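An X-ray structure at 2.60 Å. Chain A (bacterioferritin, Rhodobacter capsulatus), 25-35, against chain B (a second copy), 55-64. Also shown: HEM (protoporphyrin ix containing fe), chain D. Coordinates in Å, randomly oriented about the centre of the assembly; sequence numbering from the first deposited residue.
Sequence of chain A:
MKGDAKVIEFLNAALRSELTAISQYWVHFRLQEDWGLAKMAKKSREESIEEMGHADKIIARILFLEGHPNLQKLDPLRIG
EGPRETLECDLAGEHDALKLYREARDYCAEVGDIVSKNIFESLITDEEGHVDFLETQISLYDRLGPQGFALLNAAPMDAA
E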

ATOM      1  N   TYR A  25      34.500  29.519  17.263  1.00 21.86           N
ATOM      2  CA  TYR A  25      34.213  28.194  16.728  1.00 21.49           C
ATOM      3  C   TYR A  25      33.963  28.258  15.232  1.00 21.14           C
ATOM      4  O   TYR A  25      34.407  27.379  14.484  1.00 20.78           O
ATOM      5  CB  TYR A  25      32.990  27.576  17.405  1.00 22.82           C
ATOM      6  CG  TYR A  25      33.241  27.023  18.793  1.00 25.70           C
ATOM      7  CD1 TYR A  25      34.219  26.051  19.013  1.00 28.38           C
ATOM      8  CD2 TYR A  25      32.503  27.471  19.882  1.00 26.68           C
ATOM      9  CE1 TYR A  25      34.457  25.542  20.290  1.00 29.66           C
ATOM     10  CE2 TYR A  25      32.727  26.976  21.155  1.00 29.22           C
ATOM     11  CZ  TYR A  25      33.706  26.016  21.359  1.00 30.95           C
ATOM     12  OH  TYR A  25      33.945  25.558  22.641  1.00 32.05           O
ATOM     13  N   TRP A  26      33.261  29.297  14.789  1.00 19.23           N
ATOM     14  CA  TRP A  26      32.961  29.415  13.373  1.00 19.95           C
ATOM     15  C   TRP A  26      34.202  29.656  12.530  1.00 20.63           C
ATOM     16  O   TRP A  26      34.322  29.115  11.439  1.00 21.11           O
ATOM     17  CB  TRP A  26      31.930  30.516  13.118  1.00 20.15           C
ATOM     18  CG  TRP A  26      31.241  30.321  11.810  1.00 21.28           C
ATOM     19  CD1 TRP A  26      31.650  30.774  10.589  1.00 21.01           C
ATOM     20  CD2 TRP A  26      30.087  29.504  11.569  1.00 21.64           C
ATOM     21  NE1 TRP A  26      30.827  30.285   9.602  1.00 22.13           N
ATOM     22  CE2 TRP A  26      29.862  29.499  10.174  1.00 22.57           C
ATOM     23  CE3 TRP A  26      29.229  28.769  12.394  1.00 19.80           C
ATOM     24  CZ2 TRP A  26      28.810  28.785   9.585  1.00 23.14           C
ATOM     25  CZ3 TRP A  26      28.186  28.060  11.813  1.00 21.73           C
ATOM     26  CH2 TRP A  26      27.987  28.071  10.418  1.00 21.67           C
ATOM     27  N   VAL A  27      35.127  30.466  13.027  1.00 20.36           N
ATOM     28  CA  VAL A  27      36.350  30.714  12.284  1.00 20.40           C
ATOM     29  C   VAL A  27      37.141  29.405  12.229  1.00 19.72           C
ATOM     30  O   VAL A  27      37.713  29.057  11.205  1.00 19.84           O
ATOM     31  CB  VAL A  27      37.217  31.816  12.954  1.00 21.04           C
ATOM     32  CG1 VAL A  27      38.521  31.967  12.208  1.00 20.78           C
ATOM     33  CG2 VAL A  27      36.478  33.133  12.958  1.00 20.19           C
ATOM     34  N   HIS A  28      37.159  28.679  13.339  1.00 19.18           N
ATOM     35  CA  HIS A  28      37.873  27.416  13.397  1.00 20.21           C
ATOM     36  C   HIS A  28      37.278  26.421  12.424  1.00 21.01           C
ATOM     37  O   HIS A  28      38.000  25.642  11.799  1.00 21.81           O
ATOM     38  CB  HIS A  28      37.849  26.866  14.818  1.00 20.24           C
ATOM     39  CG  HIS A  28      38.853  27.509  15.719  1.00 21.48           C
ATOM     40  ND1 HIS A  28      38.885  27.291  17.078  1.00 22.63           N
ATOM     41  CD2 HIS A  28      39.884  28.347  15.448  1.00 22.61           C
ATOM     42  CE1 HIS A  28      39.894  27.962  17.605  1.00 24.26           C
ATOM     43  NE2 HIS A  28      40.516  28.611  16.637  1.00 23.32           N
ATOM     44  N   PHE A  29      35.957  26.451  12.291  1.00 21.22           N
ATOM     45  CA  PHE A  29      35.268  25.565  11.356  1.00 20.26           C
ATOM     46  C   PHE A  29      35.785  25.867   9.945  1.00 20.20           C
ATOM     47  O   PHE A  29      36.245  24.978   9.237  1.00 20.04           O
ATOM     48  CB  PHE A  29      33.749  25.792  11.456  1.00 17.58           C
ATOM     49  CG  PHE A  29      33.006  25.561  10.171  1.00 15.81           C
ATOM     50  CD1 PHE A  29      33.033  24.328   9.542  1.00 16.23           C
ATOM     51  CD2 PHE A  29      32.283  26.593   9.582  1.00 15.52           C
ATOM     52  CE1 PHE A  29      32.354  24.124   8.345  1.00 15.91           C
ATOM     53  CE2 PHE A  29      31.597  26.397   8.383  1.00 16.03           C
ATOM     54  CZ  PHE A  29      31.633  25.164   7.765  1.00 13.71           C
ATOM     55  N   ARG A  30      35.731  27.136   9.563  1.00 19.98           N
ATOM     56  CA  ARG A  30      36.183  27.554   8.250  1.00 21.33           C
ATOM     57  C   ARG A  30      37.649  27.229   8.009  1.00 21.83           C
ATOM     58  O   ARG A  30      38.018  26.710   6.957  1.00 22.36           O
ATOM     59  CB  ARG A  30      35.924  29.049   8.069  1.00 21.32           C
ATOM     60  CG  ARG A  30      34.540  29.330   7.537  1.00 22.03           C
ATOM     61  CD  ARG A  30      34.424  28.676   6.187  1.00 22.64           C
ATOM     62  NE  ARG A  30      33.056  28.531   5.719  1.00 22.97           N
ATOM     63  CZ  ARG A  30      32.695  27.673   4.771  1.00 22.71           C
ATOM     64  NH1 ARG A  30      33.600  26.892   4.205  1.00 20.85           N
ATOM     65  NH2 ARG A  30      31.432  27.595   4.387  1.00 22.69           N
ATOM     66  N   LEU A  31      38.479  27.535   8.994  1.00 22.55           N
ATOM     67  CA  LEU A  31      39.905  27.262   8.919  1.00 23.21           C
ATOM     68  C   LEU A  31      40.145  25.757   8.724  1.00 24.29           C
ATOM     69  O   LEU A  31      40.865  25.342   7.815  1.00 24.99           O
ATOM     70  CB  LEU A  31      40.568  27.736  10.214  1.00 22.47           C
ATOM     71  CG  LEU A  31      41.630  28.845  10.227  1.00 21.43           C
ATOM     72  CD1 LEU A  31      41.669  29.644   8.937  1.00 19.62           C
ATOM     73  CD2 LEU A  31      41.330  29.730  11.408  1.00 19.66           C
ATOM     74  N   GLN A  32      39.539  24.942   9.580  1.00 24.39           N
ATOM     75  CA  GLN A  32      39.695  23.493   9.488  1.00 25.40           C
ATOM     76  C   GLN A  32      39.185  22.947   8.152  1.00 26.27           C
ATOM     77  O   GLN A  32      39.716  21.974   7.622  1.00 26.50           O
ATOM     78  CB  GLN A  32      38.966  22.823  10.658  1.00 24.02           C
ATOM     79  CG  GLN A  32      39.581  23.190  11.994  1.00 22.76           C
ATOM     80  CD  GLN A  32      38.660  22.966  13.175  1.00 22.82           C
ATOM     81  OE1 GLN A  32      37.448  22.829  13.018  1.00 22.57           O
ATOM     82  NE2 GLN A  32      39.233  22.949  14.371  1.00 21.61           N
ATOM     83  N   GLU A  33      38.158  23.583   7.607  1.00 26.93           N
ATOM     84  CA  GLU A  33      37.603  23.146   6.340  1.00 28.34           C
ATOM     85  C   GLU A  33      38.634  23.368   5.233  1.00 27.93           C
ATOM     86  O   GLU A  33      38.844  22.499   4.385  1.00 27.88           O
ATOM     87  CB  GLU A  33      36.324  23.923   6.030  1.00 29.90           C
ATOM     88  CG  GLU A  33      35.500  23.325   4.913  1.00 33.40           C
ATOM     89  CD  GLU A  33      34.900  21.985   5.305  1.00 36.79           C
ATOM     90  OE1 GLU A  33      34.176  21.925   6.330  1.00 38.56           O
ATOM     91  OE2 GLU A  33      35.144  20.986   4.591  1.00 38.98           O
ATOM     92  N   ASP A  34      39.279  24.531   5.248  1.00 28.25           N
ATOM     93  CA  ASP A  34      40.288  24.865   4.241  1.00 27.81           C
ATOM     94  C   ASP A  34      41.547  23.994   4.383  1.00 27.28           C
ATOM     95  O   ASP A  34      42.290  23.815   3.411  1.00 27.33           O
ATOM     96  CB  ASP A  34      40.644  26.359   4.326  1.00 28.93           C
ATOM     97  CG  ASP A  34      41.597  26.806   3.215  1.00 31.95           C
ATOM     98  OD1 ASP A  34      41.334  26.509   2.022  1.00 34.17           O
ATOM     99  OD2 ASP A  34      42.611  27.470   3.532  1.00 33.32           O
ATOM    100  N   TRP A  35      41.781  23.451   5.582  1.00 25.00           N
ATOM    101  CA  TRP A  35      42.933  22.581   5.817  1.00 23.70           C
ATOM    102  C   TRP A  35      42.635  21.174   5.320  1.00 23.30           C
ATOM    103  O   TRP A  35      43.529  20.331   5.229  1.00 23.29           O
ATOM    104  CB  TRP A  35      43.299  22.516   7.307  1.00 23.65           C
ATOM    105  CG  TRP A  35      43.873  23.794   7.855  1.00 25.00           C
ATOM    106  CD1 TRP A  35      44.557  24.749   7.156  1.00 25.11           C
ATOM    107  CD2 TRP A  35      43.803  24.265   9.211  1.00 24.99           C
ATOM    108  NE1 TRP A  35      44.909  25.785   7.988  1.00 25.29           N
ATOM    109  CE2 TRP A  35      44.460  25.514   9.254  1.00 24.69           C
ATOM    110  CE3 TRP A  35      43.246  23.755  10.392  1.00 26.37           C
ATOM    111  CZ2 TRP A  35      44.574  26.259  10.428  1.00 24.05           C
ATOM    112  CZ3 TRP A  35      43.360  24.500  11.565  1.00 24.82           C
ATOM    113  CH2 TRP A  35      44.020  25.737  11.570  1.00 24.89           C
TER
ATOM    114  N   ALA B  55      27.723  36.142   5.981  1.00 23.27           N
ATOM    115  CA  ALA B  55      28.956  36.193   6.747  1.00 22.96           C
ATOM    116  C   ALA B  55      29.805  34.961   6.495  1.00 23.58           C
ATOM    117  O   ALA B  55      31.001  35.069   6.231  1.00 25.61           O
ATOM    118  CB  ALA B  55      28.644  36.324   8.226  1.00 22.17           C
ATOM    119  N   ASP B  56      29.192  33.786   6.572  1.00 24.31           N
ATOM    120  CA  ASP B  56      29.925  32.543   6.337  1.00 23.73           C
ATOM    121  C   ASP B  56      30.541  32.535   4.931  1.00 23.71           C
ATOM    122  O   ASP B  56      31.718  32.216   4.749  1.00 22.99           O
ATOM    123  CB  ASP B  56      28.992  31.346   6.511  1.00 20.82           C
ATOM    124  CG  ASP B  56      29.683  30.037   6.235  1.00 22.02           C
ATOM    125  OD1 ASP B  56      30.784  29.819   6.784  1.00 19.98           O
ATOM    126  OD2 ASP B  56      29.125  29.219   5.471  1.00 23.41           O
ATOM    127  N   LYS B  57      29.732  32.898   3.945  1.00 24.15           N
ATOM    128  CA  LYS B  57      30.167  32.943   2.559  1.00 26.16           C
ATOM    129  C   LYS B  57      31.398  33.856   2.397  1.00 25.76           C
ATOM    130  O   LYS B  57      32.364  33.508   1.706  1.00 25.54           O
ATOM    131  CB  LYS B  57      29.005  33.438   1.702  1.00 28.30           C
ATOM    132  CG  LYS B  57      29.288  33.552   0.220  1.00 34.65           C
ATOM    133  CD  LYS B  57      28.102  34.226  -0.519  1.00 38.49           C
ATOM    134  CE  LYS B  57      26.802  33.430  -0.335  1.00 41.44           C
ATOM    135  NZ  LYS B  57      25.615  34.088  -1.001  1.00 43.57           N
ATOM    136  N   ILE B  58      31.358  35.012   3.051  1.00 23.57           N
ATOM    137  CA  ILE B  58      32.443  35.981   2.994  1.00 21.83           C
ATOM    138  C   ILE B  58      33.716  35.524   3.705  1.00 21.95           C
ATOM    139  O   ILE B  58      34.825  35.788   3.237  1.00 22.31           O
ATOM    140  CB  ILE B  58      31.983  37.328   3.574  1.00 21.50           C
ATOM    141  CG1 ILE B  58      31.021  37.976   2.586  1.00 21.34           C
ATOM    142  CG2 ILE B  58      33.178  38.235   3.867  1.00 18.37           C
ATOM    143  CD1 ILE B  58      30.491  39.284   3.043  1.00 24.98           C
ATOM    144  N   ILE B  59      33.561  34.851   4.836  1.00 20.68           N
ATOM    145  CA  ILE B  59      34.712  34.358   5.570  1.00 20.04           C
ATOM    146  C   ILE B  59      35.435  33.322   4.712  1.00 21.39           C
ATOM    147  O   ILE B  59      36.667  33.275   4.686  1.00 22.59           O
ATOM    148  CB  ILE B  59      34.288  33.707   6.901  1.00 18.09           C
ATOM    149  CG1 ILE B  59      33.733  34.776   7.839  1.00 16.51           C
ATOM    150  CG2 ILE B  59      35.460  32.977   7.522  1.00 15.41           C
ATOM    151  CD1 ILE B  59      33.126  34.236   9.104  1.00 15.95           C
ATOM    152  N   ALA B  60      34.671  32.503   3.998  1.00 20.94           N
ATOM    153  CA  ALA B  60      35.268  31.474   3.153  1.00 21.26           C
ATOM    154  C   ALA B  60      36.060  32.092   2.005  1.00 21.25           C
ATOM    155  O   ALA B  60      37.138  31.612   1.655  1.00 21.56           O
ATOM    156  CB  ALA B  60      34.188  30.540   2.607  1.00 18.59           C
ATOM    157  N   ARG B  61      35.529  33.157   1.420  1.00 21.08           N
ATOM    158  CA  ARG B  61      36.209  33.803   0.315  1.00 21.72           C
ATOM    159  C   ARG B  61      37.505  34.434   0.815  1.00 23.41           C
ATOM    160  O   ARG B  61      38.521  34.421   0.116  1.00 23.93           O
ATOM    161  CB  ARG B  61      35.309  34.866  -0.304  1.00 21.52           C
ATOM    162  CG  ARG B  61      35.920  35.604  -1.472  1.00 21.27           C
ATOM    163  CD  ARG B  61      36.231  34.683  -2.620  1.00 20.68           C
ATOM    164  NE  ARG B  61      36.801  35.427  -3.735  1.00 22.10           N
ATOM    165  CZ  ARG B  61      37.268  34.875  -4.851  1.00 23.52           C
ATOM    166  NH1 ARG B  61      37.232  33.554  -5.015  1.00 23.12           N
ATOM    167  NH2 ARG B  61      37.789  35.642  -5.800  1.00 22.86           N
ATOM    168  N   ILE B  62      37.470  34.981   2.027  1.00 22.16           N
ATOM    169  CA  ILE B  62      38.648  35.603   2.595  1.00 20.60           C
ATOM    170  C   ILE B  62      39.748  34.569   2.789  1.00 20.81           C
ATOM    171  O   ILE B  62      40.894  34.814   2.432  1.00 21.94           O
ATOM    172  CB  ILE B  62      38.332  36.276   3.943  1.00 19.77           C
ATOM    173  CG1 ILE B  62      37.571  37.580   3.703  1.00 19.15           C
ATOM    174  CG2 ILE B  62      39.619  36.520   4.723  1.00 18.84           C
ATOM    175  CD1 ILE B  62      37.120  38.269   4.969  1.00 17.42           C
ATOM    176  N   LEU B  63      39.408  33.415   3.354  1.00 20.20           N
ATOM    177  CA  LEU B  63      40.404  32.377   3.578  1.00 20.73           C
ATOM    178  C   LEU B  63      40.995  31.890   2.261  1.00 21.93           C
ATOM    179  O   LEU B  63      42.197  31.667   2.156  1.00 22.26           O
ATOM    180  CB  LEU B  63      39.799  31.203   4.342  1.00 17.97           C
ATOM    181  CG  LEU B  63      39.513  31.465   5.817  1.00 19.23           C
ATOM    182  CD1 LEU B  63      38.812  30.263   6.418  1.00 16.87           C
ATOM    183  CD2 LEU B  63      40.815  31.758   6.553  1.00 14.63           C
ATOM    184  N   PHE B  64      40.147  31.733   1.252  1.00 22.74           N
ATOM    185  CA  PHE B  64      40.616  31.282  -0.047  1.00 23.19           C
ATOM    186  C   PHE B  64      41.644  32.258  -0.619  1.00 23.84           C
ATOM    187  O   PHE B  64      42.643  31.835  -1.201  1.00 25.30           O
ATOM    188  CB  PHE B  64      39.445  31.141  -1.015  1.00 22.91           C
ATOM    189  CG  PHE B  64      39.861  30.850  -2.422  1.00 22.89           C
ATOM    190  CD1 PHE B  64      40.534  29.680  -2.732  1.00 23.16           C
ATOM    191  CD2 PHE B  64      39.595  31.753  -3.436  1.00 22.96           C
ATOM    192  CE1 PHE B  64      40.933  29.420  -4.031  1.00 22.02           C
ATOM    193  CE2 PHE B  64      39.994  31.498  -4.736  1.00 22.54           C
ATOM    194  CZ  PHE B  64      40.664  30.327  -5.032  1.00 21.92           C
TER
HETATM  195  CHA HEM D 201      21.929  29.491  12.658  0.50 26.59           C
HETATM  196  CHB HEM D 201      21.502  32.676  16.291  0.50 26.72           C
HETATM  197  CHC HEM D 201      25.738  34.537  15.015  0.50 25.75           C
HETATM  198  CHD HEM D 201      25.851  31.818  11.053  0.50 25.01           C
HETATM  199  C1A HEM D 201      21.569  30.069  13.875  0.50 27.24           C
HETATM  200  C2A HEM D 201      20.807  29.475  14.956  0.50 28.52           C
HETATM  201  C3A HEM D 201      20.381  30.519  15.752  0.50 28.22           C
HETATM  202  C4A HEM D 201      21.291  31.601  15.451  0.50 27.12           C
HETATM  203  CMA HEM D 201      19.371  30.455  16.913  0.50 27.36           C
HETATM  204  CAA HEM D 201      20.750  28.012  15.393  0.50 30.51           C
HETATM  205  CBA HEM D 201      20.334  26.960  14.380  0.50 32.88           C
HETATM  206  CGA HEM D 201      18.906  27.119  13.927  0.50 35.00           C
HETATM  207  O1A HEM D 201      18.481  26.327  13.052  0.50 36.43           O
HETATM  208  O2A HEM D 201      18.210  28.026  14.442  0.50 35.70           O
HETATM  209  C1B HEM D 201      22.631  33.472  16.284  0.50 26.74           C
HETATM  210  C2B HEM D 201      22.942  34.488  17.277  0.50 26.87           C
HETATM  211  C3B HEM D 201      24.114  35.081  16.882  0.50 26.39           C
HETATM  212  C4B HEM D 201      24.566  34.335  15.705  0.50 26.01           C
HETATM  213  CMB HEM D 201      22.146  34.821  18.538  0.50 26.63           C
HETATM  214  CAB HEM D 201      24.726  36.121  17.581  0.50 25.95           C
HETATM  215  CBB HEM D 201      25.358  37.219  17.021  0.50 25.17           C
HETATM  216  C1C HEM D 201      26.196  33.877  13.898  0.50 25.50           C
HETATM  217  C2C HEM D 201      27.514  34.071  13.325  0.50 25.99           C
HETATM  218  C3C HEM D 201      27.576  33.289  12.192  0.50 25.24           C
HETATM  219  C4C HEM D 201      26.256  32.670  12.071  0.50 25.46           C
HETATM  220  CMC HEM D 201      28.620  34.972  13.899  0.50 25.72           C
HETATM  221  CAC HEM D 201      28.679  33.082  11.361  0.50 25.03           C
HETATM  222  CBC HEM D 201      29.725  33.962  11.135  0.50 24.16           C
HETATM  223  C1D HEM D 201      24.754  30.977  11.090  0.50 25.41           C
HETATM  224  C2D HEM D 201      24.447  29.975  10.080  0.50 25.92           C
HETATM  225  C3D HEM D 201      23.324  29.303  10.521  0.50 26.68           C
HETATM  226  C4D HEM D 201      22.979  29.870  11.832  0.50 26.24           C
HETATM  227  CMD HEM D 201      25.207  29.714   8.773  0.50 23.97           C
HETATM  228  CAD HEM D 201      22.571  28.295   9.646  0.50 27.38           C
HETATM  229  CBD HEM D 201      22.576  26.837  10.067  0.50 29.29           C
HETATM  230  CGD HEM D 201      21.980  25.914   9.002  0.50 31.39           C
HETATM  231  O1D HEM D 201      20.872  26.218   8.492  0.50 31.08           O
HETATM  232  O2D HEM D 201      22.617  24.880   8.685  0.50 30.42           O
HETATM  233  NA  HEM D 201      22.122  31.231  14.388  0.50 26.89           N
HETATM  234  NB  HEM D 201      23.660  33.350  15.350  0.50 26.25           N
HETATM  235  NC  HEM D 201      25.494  32.913  13.216  0.50 25.53           N
HETATM  236  ND  HEM D 201      23.850  30.908  12.155  0.50 25.81           N
HETATM  237 FE   HEM D 201      23.793  32.071  13.800  0.50 24.60          FE

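Two helices from two copies of bacterioferritin meet here. Residues 25-34 of chain A and 55-64 of chain B are both helical, and both helices begin earlier in their chains. Their axes come within 10.1 Å and cross at 46°, with the N-to-C directions running more alike than opposed. The backbones are nearest at Arg A30 and Ala B60, whose CA atoms lie 6.5 Å apart. Ala B60 contributes a single methyl group here, and Arg A30 packs on it. Main-chain hydrogen bonds of the i to i+4 kind hold each helix in shape. The hydrogen bonds between the chains all run from side chain to side chain. Together the two stretches bury 461 Å².

Three residues cover the most surface: Arg A30, Leu B63 and Asp B56.

Arg A30 is the centre of the contact. Its CA-to-CB bond points toward chain B, and its side chain sits as a knob among Asp B56, Ile B59, Ala B60 and Leu B63. The aliphatic part packs against carbon: Arg A30 CB is 3.5 Å from Leu B63 CD1, and Arg A30 CG is 3.8 Å from Ile B59 CG2. The charged end turns to Asp B56. Arg A30 NE donates to Asp B56 OD1 at 2.8 Å, and Arg A30 NH2 donates to Asp B56 OD2 at 3.0 Å. Both N-H groups point almost straight at their acceptors, at 166° and 170°. This is a two-pronged salt bridge, with the carboxylate at the edge of the guanidinium, where the N-H groups lie. One face of the guanidinium is covered by the methyl group of Ala B60, with Arg A30 NE 3.9 Å from Ala B60 CB.

Asp B56 starts off sideways to chain A, but the end of its side chain comes nearer. Its carboxylate also serves Trp A26. The indole NE1 of Trp A26 donates to Asp B56 OD1 at 2.9 Å, with an N-H to acceptor angle of 148°. OD1 therefore accepts two hydrogen bonds, from residues one helical turn apart on chain A. The same oxygen lies at the ring edge of Phe A29, 3.9 Å from its CE2 atom. Ring edges carry slight positive charge, which suits a carboxylate oxygen.

Leu B63 points toward chain A and supplies the apolar end of the contact. Besides meeting Arg A30, it packs against Leu A31, with Leu A31 CD1 3.3 Å from Leu B63 CD2. That is a tight approach for two methyl groups. Leu A31 sets out sideways and reaches this partner with the end of its side chain.

At the other end, Trp A26 also packs on Ile B59, with Trp A26 CD1 4.0 Å from Ile B59 CD1. The heme borders this corner. Its CBC atom lies over one face of the indole and 4.0 Å from Ile B59 CD1, while Trp A26 CH2 is 3.6 Å from heme CMD. Residues of both chains thus touch the cofactor.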